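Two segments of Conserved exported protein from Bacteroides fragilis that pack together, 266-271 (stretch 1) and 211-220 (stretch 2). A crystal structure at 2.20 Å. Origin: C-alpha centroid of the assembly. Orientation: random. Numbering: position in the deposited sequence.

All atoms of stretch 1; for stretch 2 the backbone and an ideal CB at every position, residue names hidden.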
ATOM      1  N   LYS A 266     -17.104  17.789  -2.828  1.00 39.71           N
ATOM      2  CA  LYS A 266     -17.309  18.835  -3.824  1.00 40.34           C
ATOM      3  C   LYS A 266     -16.090  19.172  -4.682  1.00 39.80           C
ATOM      4  O   LYS A 266     -16.228  19.750  -5.764  1.00 39.77           O
ATOM      5  CB  LYS A 266     -17.757  20.115  -3.119  1.00 41.09           C
ATOM      6  CG  LYS A 266     -16.725  20.681  -2.113  1.00 42.72           C
ATOM      7  CD  LYS A 266     -17.382  21.724  -1.195  1.00 42.07           C
ATOM      8  CE  LYS A 266     -16.362  22.363  -0.253  1.00 44.41           C
ATOM      9  NZ  LYS A 266     -16.949  23.322   0.753  1.00 44.56           N
ATOM     10  N   PHE A 267     -14.891  18.879  -4.180  1.00 39.27           N
ATOM     11  CA  PHE A 267     -13.681  19.252  -4.888  1.00 37.91           C
ATOM     12  C   PHE A 267     -13.486  18.380  -6.117  1.00 37.97           C
ATOM     13  O   PHE A 267     -13.447  17.160  -6.024  1.00 37.76           O
ATOM     14  CB  PHE A 267     -12.489  19.237  -3.953  1.00 37.41           C
ATOM     15  CG  PHE A 267     -12.544  20.318  -2.896  1.00 37.22           C
ATOM     16  CD1 PHE A 267     -12.393  21.668  -3.242  1.00 36.81           C
ATOM     17  CD2 PHE A 267     -12.786  19.999  -1.573  1.00 34.57           C
ATOM     18  CE1 PHE A 267     -12.460  22.675  -2.263  1.00 33.63           C
ATOM     19  CE2 PHE A 267     -12.839  21.005  -0.596  1.00 33.88           C
ATOM     20  CZ  PHE A 267     -12.671  22.333  -0.947  1.00 33.74           C
ATOM     21  N   LYS A 268     -13.445  19.044  -7.263  1.00 37.97           N
ATOM     22  CA  LYS A 268     -13.285  18.449  -8.601  1.00 39.32           C
ATOM     23  C   LYS A 268     -12.082  17.484  -8.688  1.00 38.11           C
ATOM     24  O   LYS A 268     -12.156  16.439  -9.326  1.00 37.12           O
ATOM     25  CB  LYS A 268     -13.095  19.610  -9.589  1.00 39.88           C
ATOM     26  CG  LYS A 268     -12.946  19.274 -11.060  1.00 43.79           C
ATOM     27  CD  LYS A 268     -12.303  20.454 -11.826  1.00 42.41           C
ATOM     28  CE  LYS A 268     -12.098  20.122 -13.341  1.00 46.29           C
ATOM     29  NZ  LYS A 268     -11.040  20.982 -14.074  1.00 47.63           N
ATOM     30  N   ASN A 269     -10.972  17.846  -8.053  1.00 37.39           N
ATOM     31  CA  ASN A 269      -9.723  17.092  -8.249  1.00 36.55           C
ATOM     32  C   ASN A 269      -9.434  16.101  -7.136  1.00 36.48           C
ATOM     33  O   ASN A 269      -8.340  15.525  -7.077  1.00 35.91           O
ATOM     34  CB  ASN A 269      -8.541  18.037  -8.486  1.00 35.74           C
ATOM     35  CG  ASN A 269      -8.709  18.849  -9.731  1.00 34.95           C
ATOM     36  OD1 ASN A 269      -8.942  18.291 -10.802  1.00 32.51           O
ATOM     37  ND2 ASN A 269      -8.587  20.170  -9.613  1.00 31.83           N
ATOM     38  N   LEU A 270     -10.425  15.912  -6.261  1.00 36.46           N
ATOM     39  CA  LEU A 270     -10.357  14.887  -5.227  1.00 36.20           C
ATOM     40  C   LEU A 270     -10.444  13.526  -5.884  1.00 36.52           C
ATOM     41  O   LEU A 270     -11.320  13.294  -6.724  1.00 37.10           O
ATOM     42  CB  LEU A 270     -11.512  15.015  -4.243  1.00 35.80           C
ATOM     43  CG  LEU A 270     -11.506  14.035  -3.043  1.00 35.90           C
ATOM     44  CD1 LEU A 270     -10.551  14.456  -1.918  1.00 31.36           C
ATOM     45  CD2 LEU A 270     -12.954  13.811  -2.499  1.00 35.73           C
ATOM     46  N   PHE A 271      -9.541  12.627  -5.500  1.00 35.93           N
ATOM     47  CA  PHE A 271      -9.734  11.225  -5.786  1.00 34.94           C
ATOM     48  C   PHE A 271     -10.813  10.710  -4.845  1.00 35.31           C
ATOM     49  O   PHE A 271     -10.656  10.782  -3.611  1.00 35.08           O
ATOM     50  CB  PHE A 271      -8.428  10.459  -5.582  1.00 34.71           C
ATOM     51  CG  PHE A 271      -8.536   8.993  -5.872  1.00 34.38           C
ATOM     52  CD1 PHE A 271      -9.367   8.520  -6.904  1.00 34.06           C
ATOM     53  CD2 PHE A 271      -7.757   8.072  -5.153  1.00 37.04           C
ATOM     54  CE1 PHE A 271      -9.443   7.152  -7.182  1.00 33.62           C
ATOM     55  CE2 PHE A 271      -7.846   6.701  -5.426  1.00 32.91           C
ATOM     56  CZ  PHE A 271      -8.703   6.253  -6.427  1.00 32.65           C
ATOM     57  N   UNK A 211      -6.688  19.855   0.842  1.00 35.21           N
ATOM     58  CA  UNK A 211      -7.495  19.430  -0.301  1.00 35.46           C
ATOM     59  C   UNK A 211      -7.931  20.634  -1.151  1.00 35.35           C
ATOM     60  O   UNK A 211      -7.777  20.638  -2.359  1.00 35.03           O
ATOM     61  CB  UNK A 211      -8.722  18.652   0.180  1.00 35.46           C
ATOM     62  N   UNK A 212      -8.424  21.668  -0.489  1.00 36.13           N
ATOM     63  CA  UNK A 212      -8.904  22.854  -1.152  1.00 36.82           C
ATOM     64  C   UNK A 212      -7.787  23.493  -1.976  1.00 36.04           C
ATOM     65  O   UNK A 212      -7.977  23.794  -3.162  1.00 36.26           O
ATOM     66  CB  UNK A 212      -9.460  23.847  -0.129  1.00 36.82           C
ATOM     67  N   UNK A 213      -6.619  23.682  -1.362  1.00 35.56           N
ATOM     68  CA  UNK A 213      -5.503  24.306  -2.074  1.00 35.41           C
ATOM     69  C   UNK A 213      -4.926  23.433  -3.211  1.00 35.20           C
ATOM     70  O   UNK A 213      -4.586  23.942  -4.304  1.00 34.90           O
ATOM     71  CB  UNK A 213      -4.393  24.636  -1.075  1.00 35.41           C
ATOM     72  N   UNK A 214      -4.809  22.129  -2.960  1.00 34.50           N
ATOM     73  CA  UNK A 214      -4.353  21.200  -4.021  1.00 34.06           C
ATOM     74  C   UNK A 214      -5.334  21.212  -5.183  1.00 33.97           C
ATOM     75  O   UNK A 214      -4.941  21.278  -6.325  1.00 34.94           O
ATOM     76  CB  UNK A 214      -4.203  19.778  -3.478  1.00 34.06           C
ATOM     77  N   UNK A 215      -6.621  21.162  -4.872  1.00 34.87           N
ATOM     78  CA  UNK A 215      -7.666  21.232  -5.894  1.00 34.80           C
ATOM     79  C   UNK A 215      -7.457  22.432  -6.809  1.00 34.58           C
ATOM     80  O   UNK A 215      -7.437  22.293  -8.011  1.00 35.35           O
ATOM     81  CB  UNK A 215      -9.048  21.305  -5.241  1.00 34.80           C
ATOM     82  N   UNK A 216      -7.276  23.604  -6.226  1.00 34.76           N
ATOM     83  CA  UNK A 216      -7.052  24.830  -6.973  1.00 34.89           C
ATOM     84  C   UNK A 216      -5.753  24.782  -7.800  1.00 34.68           C
ATOM     85  O   UNK A 216      -5.725  25.150  -8.977  1.00 34.52           O
ATOM     86  CB  UNK A 216      -7.015  26.018  -6.009  1.00 34.89           C
ATOM     87  N   UNK A 217      -4.673  24.339  -7.167  1.00 34.41           N
ATOM     88  CA  UNK A 217      -3.371  24.219  -7.832  1.00 33.41           C
ATOM     89  C   UNK A 217      -3.397  23.220  -9.021  1.00 33.14           C
ATOM     90  O   UNK A 217      -2.811  23.482 -10.081  1.00 33.51           O
ATOM     91  CB  UNK A 217      -2.318  23.781  -6.812  1.00 33.41           C
ATOM     92  N   UNK A 218      -4.102  22.102  -8.867  1.00 34.07           N
ATOM     93  CA  UNK A 218      -4.199  21.109  -9.957  1.00 34.73           C
ATOM     94  C   UNK A 218      -4.968  21.669 -11.166  1.00 36.33           C
ATOM     95  O   UNK A 218      -4.649  21.338 -12.320  1.00 35.21           O
ATOM     96  CB  UNK A 218      -4.885  19.838  -9.452  1.00 34.73           C
ATOM     97  N   UNK A 219      -5.984  22.500 -10.876  1.00 36.80           N
ATOM     98  CA  UNK A 219      -6.823  23.105 -11.902  1.00 37.62           C
ATOM     99  C   UNK A 219      -6.019  24.135 -12.665  1.00 38.14           C
ATOM    100  O   UNK A 219      -6.048  24.132 -13.896  1.00 38.25           O
ATOM    101  CB  UNK A 219      -8.072  23.741 -11.289  1.00 37.62           C
ATOM    102  N   UNK A 220      -5.251  24.961 -11.957  1.00 39.11           N
ATOM    103  CA  UNK A 220      -4.353  25.927 -12.603  1.00 41.37           C
ATOM    104  C   UNK A 220      -3.285  25.259 -13.480  1.00 40.85           C
ATOM    105  O   UNK A 220      -2.982  25.742 -14.572  1.00 41.29           O
ATOM    106  CB  UNK A 220      -3.670  26.786 -11.537  1.00 41.37           C
TER

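Stretch 2 is helical throughout, with phi and psi near -60° and -45°, so each position must tolerate a helix, and one side of it lies against the type I turn from Phe-267 to Leu-270.

Position 211 directs its CA-to-CB bond toward stretch 1. The ideal CB is 4.6 Å from Phe-267 CD2 and 5.0 Å from Leu-270 CD1, so the surroundings are apolar and a valine, isoleucine, leucine or methionine would suit. The residue is Val-211, chi1 t, and its CG1 touches both neighbours, 3.7 Å from Phe-267 CD2 and 4.0 Å from Leu-270 CD1.

At 212 the bond points sideways, yet the ideal CB is already 3.6 Å from Phe-267 CZ. The aromatic ring offers contact to the first carbons, while a longer chain can run on past it; many residues with an aliphatic stem would serve, polar ends included. Glu-212 is found here. Its CA sits over one face of the Phe-267 ring, 4.1 Å from the centroid in a CH-pi contact.

Positions 213 and 214 have nothing of stretch 1 within 5.5 Å of their ideal CB atoms, the first pointing away and the second sideways. The contact leaves both choices free; they are Glu-213 and Leu-214.

Position 215 is the centre of the contact, its CA 5.2 Å from the CA of Asn-269. The bond points toward the turn, and the ideal CB is 3.9 Å from Phe-267 CD1 and 5.3 Å from Lys-268 N. Backbone NH groups at the turn call for a short acceptor: aspartate fits well, and asparagine could also offer an oxygen. Asp-215, chi1 t, places OD1 2.7 Å from Asn-269 N, which donates a hydrogen bond to it at 154°. Its other oxygen approaches the edge of the Phe-267 ring, with Asp-215 OD2 3.6 Å from Phe-267 CD1, and a water bridges the two stretches by donating to Asp-215 OD2 (2.9 Å from the water O) and accepting from Lys-268 N (3.0 Å from the same O). The backbone takes part as well: Asn-269 ND2 donates to Asp-215 O at 2.9 Å.

Positions 216 and 217 point away and sideways, clear of stretch 1, which sets no demand on them. They are Lys-216 and Ala-217.

At 218 the bond again points toward stretch 1, with the ideal CB 3.7 Å from Asn-269 ND2. A side chain that packs against the amide would suit, whether aliphatic or a small polar one. Ile-218 (chi1 m, chi2 t) brings CG2 to 3.4 Å from Asn-269 CG.

Position 219 points sideways, but its ideal CB is 4.0 Å from Asn-269 ND2, a donor that a short hydroxyl could meet; serine or threonine would be natural candidates. Ser-219, chi1 m, accepts a hydrogen bond at OG from Asn-269 ND2, 2.9 Å away.

Position 220 is out of reach of stretch 1, leaving the choice open; Glu-220 occupies it.

Stretch 2 211-220: VEELDKAISE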
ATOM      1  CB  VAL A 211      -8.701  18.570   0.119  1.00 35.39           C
ATOM      2  CG1 VAL A 211      -9.578  18.263  -1.090  1.00 35.22           C
ATOM      3  CG2 VAL A 211      -8.217  17.279   0.747  1.00 36.46           C
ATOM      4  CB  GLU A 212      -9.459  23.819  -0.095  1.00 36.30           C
ATOM      5  CG  GLU A 212      -9.871  25.193  -0.577  1.00 37.99           C
ATOM      6  CD  GLU A 212     -10.579  25.988   0.559  1.00 40.65           C
ATOM      7  OE1 GLU A 212      -9.999  26.159   1.680  1.00 41.98           O
ATOM      8  OE2 GLU A 212     -11.741  26.392   0.334  1.00 45.67           O
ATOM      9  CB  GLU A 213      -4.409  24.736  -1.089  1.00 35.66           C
ATOM     10  CG  GLU A 213      -4.849  25.793  -0.082  1.00 37.85           C
ATOM     11  CD  GLU A 213      -5.384  27.088  -0.713  1.00 40.59           C
ATOM     12  OE1 GLU A 213      -4.961  27.493  -1.817  1.00 42.56           O
ATOM     13  OE2 GLU A 213      -6.241  27.731  -0.074  1.00 46.32           O
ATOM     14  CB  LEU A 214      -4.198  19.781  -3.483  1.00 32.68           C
ATOM     15  CG  LEU A 214      -2.835  19.502  -2.856  1.00 33.06           C
ATOM     16  CD1 LEU A 214      -2.965  18.289  -1.967  1.00 30.19           C
ATOM     17  CD2 LEU A 214      -1.766  19.302  -3.971  1.00 30.96           C
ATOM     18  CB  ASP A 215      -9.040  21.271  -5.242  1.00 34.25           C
ATOM     19  CG  ASP A 215     -10.164  21.301  -6.258  1.00 36.66           C
ATOM     20  OD1 ASP A 215     -10.455  20.247  -6.873  1.00 34.71           O
ATOM     21  OD2 ASP A 215     -10.767  22.390  -6.424  1.00 39.19           O
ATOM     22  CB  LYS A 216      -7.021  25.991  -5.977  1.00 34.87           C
ATOM     23  CG  LYS A 216      -6.783  27.372  -6.563  1.00 39.42           C
ATOM     24  CD  LYS A 216      -6.670  28.350  -5.383  1.00 46.58           C
ATOM     25  CE  LYS A 216      -6.622  29.820  -5.806  1.00 51.51           C
ATOM     26  NZ  LYS A 216      -7.263  30.692  -4.727  1.00 51.12           N
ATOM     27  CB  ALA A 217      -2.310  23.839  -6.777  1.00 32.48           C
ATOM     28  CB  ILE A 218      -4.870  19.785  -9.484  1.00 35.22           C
ATOM     29  CG1 ILE A 218      -3.915  18.969  -8.601  1.00 34.44           C
ATOM     30  CG2 ILE A 218      -5.411  18.928 -10.706  1.00 34.07           C
ATOM     31  CD1 ILE A 218      -4.611  17.835  -7.801  1.00 32.94           C
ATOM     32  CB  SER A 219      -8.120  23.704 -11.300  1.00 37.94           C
ATOM     33  OG  SER A 219      -9.026  22.679 -10.915  1.00 37.80           O
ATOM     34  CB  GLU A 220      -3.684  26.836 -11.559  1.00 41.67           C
ATOM     35  CG  GLU A 220      -4.570  28.029 -11.094  1.00 46.28           C
ATOM     36  CD  GLU A 220      -4.131  28.672  -9.741  1.00 45.81           C
ATOM     37  OE1 GLU A 220      -5.034  29.148  -9.010  1.00 50.81           O
ATOM     38  OE2 GLU A 220      -2.904  28.694  -9.413  1.00 51.38           O
TER
HETATM   39  O   HOH W   1     -13.552  21.993  -7.173  1.00 32.15           O
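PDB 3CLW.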